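PDB 4Q6J: Lmo0131 protein from Listeria monocytogenes, which probably hydrolyses a cyclic dinucleotide as a cyclic-guanylate-specific phosphodiesterase, being built on an EAL domain with a TIM-barrel fold. Local coordinates for residues B[90-96]-B[122-128]; B[151-157]-B[172-178]; B[182-186]-B[219-223]; B[67-71]-B[104-108]. All coordinates share one frame; numbering follows the deposited sequence. Where two conformers were deposited one is given.

Contact 1 (B[90-96]-B[122-128]). With EDO (1,2-ethanediol), chain N.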
# COMPACT_ATOMS: atom_id res chain seq x y z
N ILE B 90 0.41 -19.24 25.15
CA ILE B 90 1.24 -18.11 24.77
C ILE B 90 1.21 -17.97 23.26
O ILE B 90 1.42 -18.94 22.54
CB ILE B 90 2.70 -18.26 25.27
CG1 ILE B 90 2.73 -18.33 26.80
CG2 ILE B 90 3.56 -17.10 24.75
CD1 ILE B 90 4.10 -18.37 27.41
N SER B 91 0.94 -16.76 22.77
CA SER B 91 0.96 -16.50 21.33
C SER B 91 2.29 -15.93 20.84
O SER B 91 2.99 -15.27 21.61
CB SER B 91 -0.18 -15.56 20.90
OG SER B 91 -0.01 -14.30 21.48
N ILE B 92 2.62 -16.19 19.58
CA ILE B 92 3.73 -15.53 18.89
C ILE B 92 3.24 -14.88 17.61
O ILE B 92 2.39 -15.42 16.91
CB ILE B 92 4.89 -16.50 18.53
CG1 ILE B 92 4.42 -17.59 17.59
CG2 ILE B 92 5.50 -17.11 19.78
CD1 ILE B 92 5.46 -18.66 17.38
N ASN B 93 3.78 -13.71 17.33
CA ASN B 93 3.42 -12.97 16.14
C ASN B 93 4.23 -13.46 14.98
O ASN B 93 5.46 -13.42 15.02
CB ASN B 93 3.69 -11.48 16.37
CG ASN B 93 2.76 -10.90 17.39
OD1 ASN B 93 1.69 -11.43 17.65
ND2 ASN B 93 3.17 -9.81 17.99
N ILE B 94 3.55 -13.94 13.95
CA ILE B 94 4.24 -14.33 12.75
C ILE B 94 3.62 -13.58 11.59
O ILE B 94 2.42 -13.67 11.35
CB ILE B 94 4.11 -15.82 12.49
CG1 ILE B 94 4.72 -16.60 13.65
CG2 ILE B 94 4.83 -16.20 11.20
CD1 ILE B 94 4.56 -18.05 13.55
N PRO B 95 4.43 -12.79 10.89
CA PRO B 95 4.01 -12.03 9.72
C PRO B 95 3.38 -12.92 8.66
O PRO B 95 3.80 -14.05 8.47
CB PRO B 95 5.33 -11.47 9.19
CG PRO B 95 6.23 -11.44 10.35
CD PRO B 95 5.86 -12.61 11.19
N ALA B 96 2.37 -12.39 7.97
CA ALA B 96 1.69 -13.12 6.92
C ALA B 96 2.65 -13.77 5.90
O ALA B 96 2.45 -14.90 5.51
CB ALA B 96 0.67 -12.22 6.24
N LEU B 122 0.02 -23.23 22.38
CA LEU B 122 0.63 -22.24 21.48
C LEU B 122 -0.43 -21.70 20.56
O LEU B 122 -1.28 -22.44 20.08
CB LEU B 122 1.80 -22.80 20.65
CG LEU B 122 2.49 -21.85 19.66
CD1 LEU B 122 3.51 -21.00 20.37
CD2 LEU B 122 3.15 -22.65 18.57
N GLU B 123 -0.34 -20.39 20.32
CA GLU B 123 -1.17 -19.67 19.36
C GLU B 123 -0.25 -18.92 18.37
O GLU B 123 0.63 -18.18 18.77
CB GLU B 123 -2.07 -18.69 20.12
CG GLU B 123 -2.78 -17.69 19.25
CD GLU B 123 -3.68 -16.75 20.09
OE1 GLU B 123 -4.35 -17.28 21.00
OE2 GLU B 123 -3.70 -15.52 19.87
N ILE B 124 -0.44 -19.18 17.08
CA ILE B 124 0.19 -18.38 16.04
C ILE B 124 -0.74 -17.23 15.74
O ILE B 124 -1.87 -17.44 15.33
CB ILE B 124 0.40 -19.18 14.75
CG1 ILE B 124 1.48 -20.25 14.94
CG2 ILE B 124 0.75 -18.26 13.59
CD1 ILE B 124 1.67 -21.15 13.74
N GLU B 125 -0.25 -16.02 15.99
CA GLU B 125 -1.00 -14.81 15.72
C GLU B 125 -0.49 -14.16 14.44
O GLU B 125 0.66 -13.73 14.36
CB GLU B 125 -0.90 -13.83 16.89
CG GLU B 125 -1.44 -12.48 16.50
CD GLU B 125 -1.47 -11.49 17.63
OE1 GLU B 125 -1.32 -11.87 18.79
OE2 GLU B 125 -1.66 -10.29 17.36
N ILE B 126 -1.33 -14.13 13.42
CA ILE B 126 -0.94 -13.67 12.10
C ILE B 126 -0.94 -12.14 12.10
O ILE B 126 -1.95 -11.52 12.45
CB ILE B 126 -1.88 -14.22 10.98
CG1 ILE B 126 -1.98 -15.75 11.08
CG2 ILE B 126 -1.43 -13.76 9.59
CD1 ILE B 126 -3.10 -16.31 10.27
N ILE B 127 0.20 -11.55 11.75
CA ILE B 127 0.34 -10.11 11.72
C ILE B 127 0.73 -9.62 10.31
O ILE B 127 0.80 -10.42 9.38
CB ILE B 127 1.33 -9.59 12.82
CG1 ILE B 127 2.77 -10.03 12.56
CG2 ILE B 127 0.87 -9.99 14.17
CD1 ILE B 127 3.77 -9.17 13.26
N GLU B 128 0.94 -8.31 10.15
CA GLU B 128 1.40 -7.74 8.88
C GLU B 128 0.62 -8.27 7.68
O GLU B 128 1.18 -8.66 6.67
CB GLU B 128 2.91 -7.94 8.73
CG GLU B 128 3.64 -7.20 9.84
CD GLU B 128 5.15 -7.40 9.89
OE1 GLU B 128 5.71 -7.97 8.95
OE2 GLU B 128 5.79 -6.98 10.88
C1 EDO N . -7.30 -16.29 22.77
O1 EDO N . -6.13 -15.73 22.15
C2 EDO N . -7.09 -16.49 24.26
O2 EDO N . -6.99 -15.23 24.93
O HOH W 1 -2.69 -13.36 21.39

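Contact 2 (B[151-157]-B[172-178]). With EDO (1,2-ethanediol), chain Q.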
# COMPACT_ATOMS: atom_id res chain seq x y z
N LYS B 151 -3.19 -23.43 18.03
CA LYS B 151 -4.24 -22.48 17.64
C LYS B 151 -3.73 -21.36 16.73
O LYS B 151 -2.53 -21.09 16.66
CB LYS B 151 -4.91 -21.91 18.89
CG LYS B 151 -5.43 -22.95 19.78
CD LYS B 151 -6.74 -23.47 19.26
CE LYS B 151 -7.37 -24.49 20.22
NZ LYS B 151 -8.74 -24.94 19.78
N VAL B 152 -4.66 -20.72 16.02
CA VAL B 152 -4.35 -19.67 15.05
C VAL B 152 -5.25 -18.44 15.24
O VAL B 152 -6.47 -18.54 15.25
CB VAL B 152 -4.50 -20.19 13.61
CG1 VAL B 152 -4.37 -19.04 12.60
CG2 VAL B 152 -3.48 -21.27 13.33
N SER B 153 -4.63 -17.28 15.44
CA SER B 153 -5.40 -16.05 15.54
C SER B 153 -4.94 -15.06 14.48
O SER B 153 -3.97 -15.29 13.80
CB SER B 153 -5.26 -15.44 16.92
OG SER B 153 -3.93 -15.12 17.18
N MSE B 154 -5.65 -13.94 14.36
CA MSE B 154 -5.25 -12.89 13.42
C MSE B 154 -5.43 -11.57 14.11
O MSE B 154 -6.39 -11.36 14.85
CB MSE B 154 -6.08 -12.96 12.12
CG MSE B 154 -7.55 -12.73 12.31
SE MSE B 154 -8.65 -12.82 10.68
CE MSE B 154 -8.00 -11.14 9.84
N ASP B 155 -4.50 -10.66 13.89
CA ASP B 155 -4.54 -9.35 14.55
C ASP B 155 -5.33 -8.32 13.75
O ASP B 155 -5.76 -8.59 12.62
CB ASP B 155 -3.13 -8.85 14.80
CG ASP B 155 -2.53 -8.18 13.58
OD1 ASP B 155 -3.00 -8.49 12.46
OD2 ASP B 155 -1.60 -7.36 13.74
N ASP B 156 -5.50 -7.13 14.33
CA ASP B 156 -5.93 -5.93 13.59
C ASP B 156 -7.23 -6.13 12.84
O ASP B 156 -7.37 -5.61 11.74
CB ASP B 156 -4.85 -5.53 12.55
CG ASP B 156 -3.69 -4.71 13.14
OD1 ASP B 156 -3.52 -4.64 14.37
OD2 ASP B 156 -2.93 -4.12 12.33
N PHE B 157 -8.18 -6.88 13.40
CA PHE B 157 -9.30 -7.25 12.57
C PHE B 157 -10.03 -6.01 12.10
O PHE B 157 -10.57 -5.23 12.85
CB PHE B 157 -10.29 -8.22 13.23
CG PHE B 157 -11.37 -8.68 12.29
CD1 PHE B 157 -12.51 -7.94 12.13
CD2 PHE B 157 -11.19 -9.79 11.49
CE1 PHE B 157 -13.49 -8.32 11.25
CE2 PHE B 157 -12.17 -10.17 10.59
CZ PHE B 157 -13.32 -9.44 10.48
N ILE B 172 -8.80 -19.84 11.00
CA ILE B 172 -8.70 -18.98 12.16
C ILE B 172 -9.54 -19.48 13.35
O ILE B 172 -10.70 -19.85 13.19
CB ILE B 172 -9.14 -17.54 11.79
CG1 ILE B 172 -8.41 -17.04 10.54
CG2 ILE B 172 -8.90 -16.60 12.93
CD1 ILE B 172 -6.94 -17.16 10.64
N ASP B 173 -8.92 -19.49 14.54
CA ASP B 173 -9.59 -19.83 15.81
C ASP B 173 -9.97 -18.57 16.60
O ASP B 173 -11.00 -18.55 17.27
CB ASP B 173 -8.67 -20.66 16.72
CG ASP B 173 -8.27 -21.99 16.12
OD1 ASP B 173 -9.17 -22.80 15.83
OD2 ASP B 173 -7.06 -22.22 15.95
N ILE B 174 -9.13 -17.56 16.57
CA ILE B 174 -9.33 -16.37 17.40
C ILE B 174 -9.15 -15.09 16.57
O ILE B 174 -8.18 -14.93 15.84
CB ILE B 174 -8.35 -16.35 18.60
CG1 ILE B 174 -8.64 -17.49 19.58
CG2 ILE B 174 -8.38 -15.02 19.32
CD1 ILE B 174 -7.42 -18.30 19.88
N VAL B 175 -10.14 -14.22 16.68
CA VAL B 175 -10.08 -12.90 16.07
C VAL B 175 -9.70 -11.88 17.13
O VAL B 175 -10.36 -11.80 18.16
CB VAL B 175 -11.44 -12.51 15.47
CG1 VAL B 175 -11.52 -11.00 15.24
CG2 VAL B 175 -11.69 -13.32 14.19
N LYS B 176 -8.65 -11.13 16.87
CA LYS B 176 -8.20 -10.08 17.76
C LYS B 176 -8.52 -8.72 17.14
O LYS B 176 -8.38 -8.52 15.92
CB LYS B 176 -6.71 -10.24 18.06
CG LYS B 176 -6.40 -11.67 18.47
CD LYS B 176 -5.09 -11.83 19.20
CE LYS B 176 -5.10 -11.18 20.57
NZ LYS B 176 -3.72 -10.85 21.00
N THR B 177 -8.97 -7.81 17.97
CA THR B 177 -9.30 -6.46 17.53
C THR B 177 -8.41 -5.46 18.21
O THR B 177 -8.01 -5.66 19.35
CB THR B 177 -10.75 -6.16 17.85
OG1 THR B 177 -10.94 -6.29 19.26
CG2 THR B 177 -11.65 -7.13 17.11
N ASP B 178 -8.08 -4.38 17.53
CA ASP B 178 -7.14 -3.47 18.14
C ASP B 178 -7.87 -2.36 18.88
O ASP B 178 -9.10 -2.33 18.93
CB ASP B 178 -6.06 -2.99 17.15
CG ASP B 178 -6.57 -2.02 16.15
OD1 ASP B 178 -6.59 -0.81 16.46
OD2 ASP B 178 -6.90 -2.45 15.03
C1 EDO Q . 2.35 -5.13 13.31
O1 EDO Q . 1.79 -5.90 14.38
C2 EDO Q . 1.25 -4.38 12.56
O2 EDO Q . 0.42 -5.31 11.89
O HOH W 2 -9.52 -25.55 16.45
O HOH W 3 -9.38 -3.83 14.95

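Contact 3 (B[182-186]-B[219-223]). With EDO (1,2-ethanediol), chain I.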
# COMPACT_ATOMS: atom_id res chain seq x y z
N ILE B 182 -12.63 -0.61 20.06
CA ILE B 182 -13.42 -0.55 21.27
C ILE B 182 -13.37 0.83 21.96
O ILE B 182 -13.77 0.98 23.12
CB ILE B 182 -13.03 -1.67 22.26
CG1 ILE B 182 -11.61 -1.47 22.83
CG2 ILE B 182 -13.14 -3.00 21.57
CD1 ILE B 182 -11.28 -2.33 24.01
N ALA B 183 -12.90 1.84 21.23
CA ALA B 183 -12.85 3.18 21.78
C ALA B 183 -14.10 3.97 21.38
O ALA B 183 -14.74 3.65 20.37
CB ALA B 183 -11.59 3.89 21.30
N LEU B 184 -14.44 4.98 22.20
CA LEU B 184 -15.57 5.90 21.92
C LEU B 184 -16.98 5.30 22.04
O LEU B 184 -17.94 5.86 21.52
CB LEU B 184 -15.43 6.55 20.54
CG LEU B 184 -14.10 7.23 20.16
CD1 LEU B 184 -14.13 7.67 18.71
CD2 LEU B 184 -13.75 8.40 21.05
N LEU B 185 -17.10 4.18 22.75
CA LEU B 185 -18.35 3.43 22.72
C LEU B 185 -19.55 4.07 23.43
O LEU B 185 -20.70 3.77 23.10
CB LEU B 185 -18.17 2.00 23.21
CG LEU B 185 -17.28 1.05 22.43
CD1 LEU B 185 -17.44 -0.36 22.97
CD2 LEU B 185 -17.57 1.12 20.90
N LYS B 186 -19.31 4.94 24.41
CA LYS B 186 -20.45 5.61 25.03
C LYS B 186 -21.21 6.43 23.99
O LYS B 186 -22.43 6.56 24.04
CB LYS B 186 -20.01 6.51 26.17
CG LYS B 186 -21.13 7.10 26.99
CD LYS B 186 -20.50 7.95 28.05
CE LYS B 186 -21.51 8.53 28.99
NZ LYS B 186 -20.79 9.20 30.13
N GLN B 219 -15.70 -0.02 29.52
CA GLN B 219 -15.46 -0.88 28.37
C GLN B 219 -15.72 -2.33 28.71
O GLN B 219 -16.35 -3.03 27.93
CB GLN B 219 -14.03 -0.75 27.85
CG GLN B 219 -13.83 0.39 26.87
CD GLN B 219 -12.37 0.66 26.57
OE1 GLN B 219 -11.52 0.62 27.46
NE2 GLN B 219 -12.07 0.94 25.32
N VAL B 220 -15.22 -2.79 29.85
CA VAL B 220 -15.43 -4.17 30.26
C VAL B 220 -16.92 -4.52 30.34
O VAL B 220 -17.37 -5.57 29.87
CB VAL B 220 -14.78 -4.45 31.61
CG1 VAL B 220 -15.19 -5.84 32.11
CG2 VAL B 220 -13.27 -4.32 31.48
N GLU B 221 -17.68 -3.61 30.92
CA GLU B 221 -19.11 -3.82 31.04
C GLU B 221 -19.74 -4.05 29.65
O GLU B 221 -20.48 -5.02 29.46
CB GLU B 221 -19.75 -2.63 31.74
CG GLU B 221 -19.37 -2.54 33.19
CD GLU B 221 -19.80 -1.23 33.83
OE1 GLU B 221 -20.28 -0.32 33.11
OE2 GLU B 221 -19.68 -1.09 35.06
N LYS B 222 -19.42 -3.19 28.67
CA LYS B 222 -20.00 -3.26 27.33
C LYS B 222 -19.59 -4.51 26.60
O LYS B 222 -20.39 -5.19 26.00
CB LYS B 222 -19.60 -2.06 26.51
CG LYS B 222 -20.13 -0.76 27.07
CD LYS B 222 -19.88 0.40 26.15
CE LYS B 222 -20.40 1.70 26.76
NZ LYS B 222 -19.49 2.20 27.83
N LEU B 223 -18.30 -4.81 26.66
CA LEU B 223 -17.76 -5.93 25.90
C LEU B 223 -18.25 -7.24 26.48
O LEU B 223 -18.54 -8.16 25.73
CB LEU B 223 -16.23 -5.85 25.82
CG LEU B 223 -15.76 -4.54 25.18
CD1 LEU B 223 -14.26 -4.32 25.44
CD2 LEU B 223 -16.14 -4.47 23.67
C1 EDO I . -12.97 4.43 26.43
O1 EDO I . -14.25 4.82 26.91
C2 EDO I . -12.32 5.60 25.75
O2 EDO I . -12.66 5.59 24.38

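Contact 4 (B[67-71]-B[104-108]). With EDO (1,2-ethanediol), chain P.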
# COMPACT_ATOMS: atom_id res chain seq x y z
N ARG B 67 14.69 -13.48 10.35
CA ARG B 67 14.64 -14.89 10.65
C ARG B 67 15.09 -15.19 12.08
O ARG B 67 14.42 -15.95 12.79
CB ARG B 67 15.41 -15.71 9.64
CG ARG B 67 15.31 -17.20 9.93
CD ARG B 67 13.89 -17.69 10.12
NE ARG B 67 13.93 -19.08 10.56
CZ ARG B 67 13.94 -20.13 9.74
NH1 ARG B 67 13.86 -19.98 8.42
NH2 ARG B 67 14.00 -21.35 10.24
N GLU B 68 16.22 -14.59 12.48
CA GLU B 68 16.75 -14.66 13.84
C GLU B 68 15.69 -14.29 14.87
O GLU B 68 15.52 -14.95 15.89
CB GLU B 68 17.93 -13.68 14.01
CG GLU B 68 19.26 -14.16 13.42
CD GLU B 68 19.56 -13.60 12.03
OE1 GLU B 68 20.75 -13.53 11.69
OE2 GLU B 68 18.62 -13.25 11.27
N MSE B 69 14.97 -13.22 14.59
CA MSE B 69 14.04 -12.68 15.53
C MSE B 69 12.87 -13.64 15.71
O MSE B 69 12.51 -13.97 16.85
CB MSE B 69 13.59 -11.28 15.10
CG MSE B 69 13.00 -10.46 16.23
SE MSE B 69 11.97 -8.96 15.58
CE MSE B 69 11.24 -9.85 14.05
N GLN B 70 12.30 -14.11 14.60
CA GLN B 70 11.19 -15.08 14.63
C GLN B 70 11.60 -16.31 15.40
O GLN B 70 10.87 -16.78 16.24
CB GLN B 70 10.72 -15.51 13.23
CG GLN B 70 9.96 -14.48 12.46
CD GLN B 70 8.77 -13.89 13.19
OE1 GLN B 70 8.02 -14.57 13.91
NE2 GLN B 70 8.60 -12.60 13.03
N ASP B 71 12.79 -16.83 15.08
CA ASP B 71 13.31 -18.03 15.71
C ASP B 71 13.39 -17.80 17.22
O ASP B 71 12.93 -18.62 18.01
CB ASP B 71 14.68 -18.40 15.11
CG ASP B 71 14.59 -19.05 13.70
OD1 ASP B 71 13.49 -19.29 13.15
OD2 ASP B 71 15.66 -19.33 13.12
N TYR B 104 9.52 -21.87 5.80
CA TYR B 104 9.47 -21.50 7.21
C TYR B 104 8.49 -22.35 7.98
O TYR B 104 8.78 -22.79 9.06
CB TYR B 104 9.09 -20.04 7.44
CG TYR B 104 9.07 -19.76 8.92
CD1 TYR B 104 10.24 -19.68 9.62
CD2 TYR B 104 7.87 -19.64 9.63
CE1 TYR B 104 10.25 -19.46 10.97
CE2 TYR B 104 7.87 -19.43 10.99
CZ TYR B 104 9.06 -19.35 11.65
OH TYR B 104 9.11 -19.16 13.02
N MSE B 105 7.30 -22.55 7.45
CA MSE B 105 6.25 -23.18 8.23
C MSE B 105 6.53 -24.66 8.44
O MSE B 105 5.97 -25.29 9.33
CB MSE B 105 4.87 -22.93 7.61
CG MSE B 105 4.40 -21.46 7.75
SE MSE B 105 4.14 -20.87 9.63
CE MSE B 105 2.37 -21.67 9.89
N THR B 106 7.40 -25.21 7.61
CA THR B 106 7.82 -26.59 7.76
C THR B 106 8.82 -26.71 8.87
O THR B 106 8.70 -27.56 9.72
CB THR B 106 8.43 -27.11 6.48
OG1 THR B 106 7.37 -27.41 5.57
CG2 THR B 106 9.25 -28.36 6.75
N PHE B 107 9.79 -25.82 8.89
CA PHE B 107 10.66 -25.74 10.04
C PHE B 107 9.94 -25.52 11.37
O PHE B 107 10.33 -26.08 12.39
CB PHE B 107 11.68 -24.63 9.88
CG PHE B 107 12.59 -24.55 11.04
CD1 PHE B 107 13.47 -25.59 11.31
CD2 PHE B 107 12.56 -23.47 11.89
CE1 PHE B 107 14.32 -25.54 12.39
CE2 PHE B 107 13.41 -23.41 12.95
CZ PHE B 107 14.29 -24.44 13.20
N LEU B 108 8.92 -24.67 11.35
CA LEU B 108 8.22 -24.33 12.58
C LEU B 108 7.43 -25.53 13.07
O LEU B 108 7.41 -25.84 14.24
CB LEU B 108 7.31 -23.12 12.40
CG LEU B 108 6.47 -22.80 13.66
CD1 LEU B 108 7.34 -22.45 14.85
CD2 LEU B 108 5.46 -21.70 13.44
C1 EDO P . 11.24 -22.18 15.69
O1 EDO P . 12.42 -21.73 16.35
C2 EDO P . 11.04 -21.56 14.30
O2 EDO P . 11.27 -20.14 14.23
O HOH W 4 8.18 -17.41 14.88

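Contact 1 (B[90-96]-B[122-128])
Asn93 and Glu125 run side by side from parallel strands and point the same way, the amide plane turned 73° against the carboxylate plane. Ile127 crosses Asn93 at about a right angle, its CG2 3.9 Å from Asn93 CB. On the same face Glu123 passes the small Ser91, whose CB lies 3.7 Å from Glu123 CG. Ser91 OG is lodged between the backbone N and the carbonyl carbon (chi1 65°), where a water joins it at 2.8 Å and bonds Glu123 OE2 and, at longer range, Glu125 OE1. Ser153 OG is hydrogen-bonded to Glu123 OE2, while Glu123 OE1 takes a hydrogen bond of 2.6 Å from O1 of an ethanediol, probably from the crystallisation liquor.

The other face is wholly aliphatic, as suits the layer beneath helices 66-83 and 102-115. Here Ile94, with CG1 anti to the carbonyl carbon (chi1 -60°), extends CD1 to 3.8 Å from Ile124 CG2, and Ile92 meets Leu122. Six backbone bonds join the strands, ending with Ala96 N on Ile127 O (2.9 Å), just past Pro95, the helix N-cap. Aliphatic on the helix side and largely polar on the other, this pair of TIM-barrel strands turns the carboxylates of Glu123 and Glu125 toward the barrel interior, consistent with the EAL family, whose active site lies at the C-terminal ends of the strands.

Contact 2 (B[151-157]-B[172-178])
Asp173 leans against Val152. Its CB lies 3.4 Å from Val152 O, and CG, set beside the backbone N and anti to the carbonyl carbon (chi1 -62°), comes next to Lys151 CD. From there OD2 accepts Val152 N at 2.8 Å through its anti lone pair. The other oxygen, OD1, turns to a water at 2.8 Å and forms a salt bridge with Lys146, while Lys151 NZ stays beyond salt-bridge range. A short carboxylate suits this place because it can reach a main-chain N-H beside it. Val152 O in turn receives two donors, Asp173 N at 2.7 Å and Ile174 N at 3.1 Å.

These segments hold the two strands of a beta-alpha-beta unit of the TIM barrel, linked by helix 163-169. Farther along, Met154 N bonds to Ile174 O and Lys176 N to Met154 O; Met154, a selenomethionine, and Ile172 cross at about a right angle on the helix side. Ser153 and Lys176 face the barrel interior, their polar ends held by Glu123 and Glu212. Past the strand, Phe157 N bonds to Lys176 O, and Phe157 CB packs 3.6 Å from Val175 CG1. A water donates to both Phe157 O and Asp178 OD2 and accepts from Asp178 N.

Contact 3 (B[182-186]-B[219-223])
Loop 182-186 passes beside helix 217-225, coming nearest where Ile182 CA stands 7.4 Å from Gln219 CA, so the side chains must bridge the gap. Gln219 does so with an extended chain whose NE2 gives a hydrogen bond of 2.8 Å to Ile182 O. The oxygen lies in the amide plane of Gln219, but the donor sits above the carbonyl plane, 57° out of it. Because OE1 of the same amide accepts Glu215 N, both ends of the group are engaged and its rotation is fixed. Glutamine suits the place in offering a donor and an acceptor together.

Ile182 crosses Leu223 at about a right angle: CD1 of Ile182 is 3.9 Å from Leu223 CD1, and its CG2 approaches Leu223 CD2. Leu185 and Lys222 slide past each other in opposite directions, with Lys222 CD 3.8 Å from Leu185 CB, the lysine lending its methylenes to the apolar layer. Leu184 packs on Leu62 of a third subunit and Arg168 of a second. One side-chain hydrogen bond, nearly straight at the hydrogen (166°) and set over aliphatic contacts, therefore ties this loop to a helix of the TIM barrel, while the loop's other side serves the assembly.

Contact 4 (B[67-71]-B[104-108])
Asp71 OD1, 3.9 Å from Tyr104 CE1 and near the plane of that ring, is gripped by two donors. Arg67 NE reaches it at 2.6 Å in a salt bridge made one turn back along the same helix, and O2 of an ethanediol donates to it, also at 2.6 Å. The two segments belong to helices 66-83 and 102-115, neighbours in the outer helical layer of the TIM barrel. Their axes run too far apart for the backbones to meet, and long or aromatic side chains span the distance.

Arg67 bends at its second torsion (chi2 51°), which brings the guanidinium back to Asp71 and in front of Tyr104. The tyrosine turns its edge to one guanidinium face, with CD1 3.7 Å from Arg67 CZ, and the planes stand 87° apart. Arginine fits here because a single flat group can bond through its rim and still pack through its face. Its NH2 closes on Phe107 CD2 at 3.0 Å, a tight and oblique approach. At the far end of the ring, Tyr104 OH donates to a water at 2.7 Å, and the water passes a bond on to Gln70 O, so the phenol of helix 102-115 is tied through one water to the main chain of helix 66-83. Tyr98 adds an edge-to-face partner to Tyr104, while Leu108 turns to Ile94 and Ile124 of the barrel strands. The ethanediol, probably from the crystallisation liquor, lies between the helices with its C2 3.3 Å from Phe107 CE2.

How the contacts relate
From the N terminus, contact 4 opens first on helix 66-83, and contact 1 opens on the strand that follows. Contact 4 then closes at helix 102-115 before contact 1 closes at strand 122-127, so the two cross; Gln70 packs on Pro95, and the helices of contact 4 cover the strands of contact 1, joining helical layer to barrel wall. Contact 2 comes next in series, its short loop spanning helix 163-169. Strands 122-127 and 151-154 are neighbours, making contacts 1 and 2 successive steps round the sheet. Contact 3 begins a few residues later and ties the loop after strand 174-177 to helix 217-225, far from contact 4, with centres about 37 Å apart.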